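Side-chain contact in dihydrodipicolinate synthase (Aquifex aeolicus, PDB 2EHH), which probably condenses pyruvate with aspartate semialdehyde to hydroxytetrahydrodipicolinate, through a Schiff base, in lysine biosynthesis: residues N279-R282 and E283-K287. Sequence-based numbering, arbitrary orientation.
Sequences NKLR and EVLKK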
ATOM      1  N   ASN A 279     -22.359  -3.764  20.507  1.00 26.62           N
ATOM      2  CA  ASN A 279     -22.854  -5.016  21.078  1.00 27.59           C
ATOM      3  C   ASN A 279     -21.791  -6.105  20.990  1.00 26.59           C
ATOM      4  O   ASN A 279     -21.693  -6.963  21.869  1.00 26.61           O
ATOM      5  CB  ASN A 279     -24.132  -5.479  20.365  1.00 31.41           C
ATOM      6  CG  ASN A 279     -25.375  -4.771  20.874  1.00 35.19           C
ATOM      7  OD1 ASN A 279     -25.584  -4.657  22.083  1.00 37.98           O
ATOM      8  ND2 ASN A 279     -26.213  -4.306  19.955  1.00 37.88           N
ATOM      9  N   LYS A 280     -21.000  -6.077  19.923  1.00 26.25           N
ATOM     10  CA  LYS A 280     -19.931  -7.053  19.748  1.00 25.32           C
ATOM     11  C   LYS A 280     -18.939  -6.837  20.889  1.00 24.18           C
ATOM     12  O   LYS A 280     -18.453  -7.787  21.502  1.00 23.95           O
ATOM     13  CB  LYS A 280     -19.234  -6.839  18.404  1.00 27.21           C
ATOM     14  CG  LYS A 280     -18.172  -7.877  18.069  1.00 31.14           C
ATOM     15  CD  LYS A 280     -18.790  -9.233  17.727  1.00 34.82           C
ATOM     16  CE  LYS A 280     -17.715 -10.270  17.408  1.00 35.28           C
ATOM     17  NZ  LYS A 280     -16.736 -10.412  18.524  1.00 34.46           N
ATOM     18  N   LEU A 281     -18.649  -5.574  21.177  1.00 22.70           N
ATOM     19  CA  LEU A 281     -17.723  -5.239  22.250  1.00 22.24           C
ATOM     20  C   LEU A 281     -18.246  -5.752  23.584  1.00 22.61           C
ATOM     21  O   LEU A 281     -17.522  -6.410  24.324  1.00 21.41           O
ATOM     22  CB  LEU A 281     -17.522  -3.726  22.333  1.00 21.15           C
ATOM     23  CG  LEU A 281     -16.707  -3.229  23.534  1.00 19.68           C
ATOM     24  CD1 LEU A 281     -15.297  -3.808  23.490  1.00 18.39           C
ATOM     25  CD2 LEU A 281     -16.659  -1.705  23.511  1.00 19.75           C
ATOM     26  N   ARG A 282     -19.509  -5.456  23.885  1.00 23.12           N
ATOM     27  CA  ARG A 282     -20.097  -5.898  25.145  1.00 24.22           C
ATOM     28  C   ARG A 282     -19.985  -7.409  25.290  1.00 24.25           C
ATOM     29  O   ARG A 282     -19.636  -7.913  26.358  1.00 24.04           O
ATOM     30  CB  ARG A 282     -21.569  -5.475  25.241  1.00 24.43           C
ATOM     31  CG  ARG A 282     -22.247  -5.898  26.544  1.00 26.24           C
ATOM     32  CD  ARG A 282     -23.718  -5.512  26.549  1.00 26.16           C
ATOM     33  NE  ARG A 282     -23.896  -4.064  26.479  1.00 26.04           N
ATOM     34  CZ  ARG A 282     -23.684  -3.239  27.497  1.00 26.05           C
ATOM     35  NH1 ARG A 282     -23.293  -3.718  28.672  1.00 25.09           N
ATOM     36  NH2 ARG A 282     -23.855  -1.935  27.340  1.00 25.73           N
ATOM     37  N   GLU A 283     -20.272  -8.134  24.214  1.00 25.03           N
ATOM     38  CA  GLU A 283     -20.196  -9.586  24.257  1.00 26.37           C
ATOM     39  C   GLU A 283     -18.785 -10.080  24.531  1.00 25.58           C
ATOM     40  O   GLU A 283     -18.599 -11.064  25.245  1.00 24.71           O
ATOM     41  CB  GLU A 283     -20.729 -10.197  22.957  1.00 28.53           C
ATOM     42  CG  GLU A 283     -22.246 -10.177  22.872  1.00 33.07           C
ATOM     43  CD  GLU A 283     -22.902 -10.627  24.171  1.00 36.54           C
ATOM     44  OE1 GLU A 283     -22.602 -11.747  24.639  1.00 38.20           O
ATOM     45  OE2 GLU A 283     -23.714  -9.858  24.728  1.00 38.29           O
ATOM     46  N   VAL A 284     -17.785  -9.405  23.977  1.00 24.60           N
ATOM     47  CA  VAL A 284     -16.409  -9.819  24.224  1.00 23.13           C
ATOM     48  C   VAL A 284     -16.046  -9.584  25.691  1.00 22.99           C
ATOM     49  O   VAL A 284     -15.481 -10.459  26.353  1.00 22.71           O
ATOM     50  CB  VAL A 284     -15.411  -9.057  23.320  1.00 23.38           C
ATOM     51  CG1 VAL A 284     -13.980  -9.384  23.728  1.00 23.31           C
ATOM     52  CG2 VAL A 284     -15.631  -9.447  21.865  1.00 23.43           C
ATOM     53  N   LEU A 285     -16.381  -8.407  26.208  1.00 21.62           N
ATOM     54  CA  LEU A 285     -16.070  -8.100  27.600  1.00 23.28           C
ATOM     55  C   LEU A 285     -16.704  -9.128  28.538  1.00 24.31           C
ATOM     56  O   LEU A 285     -16.101  -9.529  29.536  1.00 25.18           O
ATOM     57  CB  LEU A 285     -16.553  -6.695  27.952  1.00 22.13           C
ATOM     58  CG  LEU A 285     -15.927  -5.559  27.138  1.00 21.87           C
ATOM     59  CD1 LEU A 285     -16.381  -4.224  27.707  1.00 22.48           C
ATOM     60  CD2 LEU A 285     -14.409  -5.653  27.185  1.00 22.56           C
ATOM     61  N   LYS A 286     -17.914  -9.559  28.201  1.00 25.35           N
ATOM     62  CA  LYS A 286     -18.632 -10.544  29.004  1.00 26.99           C
ATOM     63  C   LYS A 286     -17.937 -11.902  29.000  1.00 28.13           C
ATOM     64  O   LYS A 286     -17.933 -12.602  30.013  1.00 27.56           O
ATOM     65  CB  LYS A 286     -20.070 -10.686  28.496  1.00 27.77           C
ATOM     66  CG  LYS A 286     -20.946  -9.488  28.838  1.00 29.23           C
ATOM     67  CD  LYS A 286     -22.261  -9.495  28.071  1.00 32.03           C
ATOM     68  CE  LYS A 286     -23.076 -10.749  28.339  1.00 33.35           C
ATOM     69  NZ  LYS A 286     -24.358 -10.724  27.580  1.00 35.09           N
ATOM     70  N   LYS A 287     -17.349 -12.274  27.866  1.00 28.18           N
ATOM     71  CA  LYS A 287     -16.647 -13.548  27.775  1.00 28.78           C
ATOM     72  C   LYS A 287     -15.449 -13.521  28.721  1.00 28.17           C
ATOM     73  O   LYS A 287     -14.999 -14.560  29.201  1.00 27.59           O
ATOM     74  CB  LYS A 287     -16.183 -13.813  26.336  1.00 32.26           C
ATOM     75  CG  LYS A 287     -15.251 -15.016  26.192  1.00 37.24           C
ATOM     76  CD  LYS A 287     -15.903 -16.323  26.660  1.00 41.41           C
ATOM     77  CE  LYS A 287     -16.739 -16.978  25.564  1.00 43.26           C
ATOM     78  NZ  LYS A 287     -15.888 -17.436  24.421  1.00 45.74           N
TER
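Leu281 lays its CD1 methyl against CG of Leu285, one helical turn further on, at 4.1 Å. Both leucines are buried. Leu285 CG also rests on the carbonyl oxygen Leu281 O, 3.3 Å away. That same oxygen accepts the backbone bond from Leu285 N, which is nearly straight (N-H...O 171°). Next to them, Lys280 bends at chi2 (72°) and chi4, which curls its chain along the helix. Its NZ comes to 3.6 Å from Val284 CG2, an ammonium group beside a methyl. On another side, the aliphatic parts of Arg282 and Lys286 cross, and Arg282 CG lies 3.9 Å from Lys286 CD. Beyond this crossing the two charged ends part. Lys286 turns back to form a salt bridge with the Glu283 carboxylate, its NZ donating to the syn lone pair of Glu283 OE2 at 3.0 Å. Arg282 NH1 instead pairs with the C-terminal carboxylate of Asn294, tying the chain end to the helix. These i to i+4 contacts, and the i to i+3 salt bridge, belong to an amphipathic helix, 275-287, away from the predicted active-site residues. Its apolar face, with Leu281, Val284 and Leu285, packs on helices 226-242 and 250-258, outside the eight-stranded barrel.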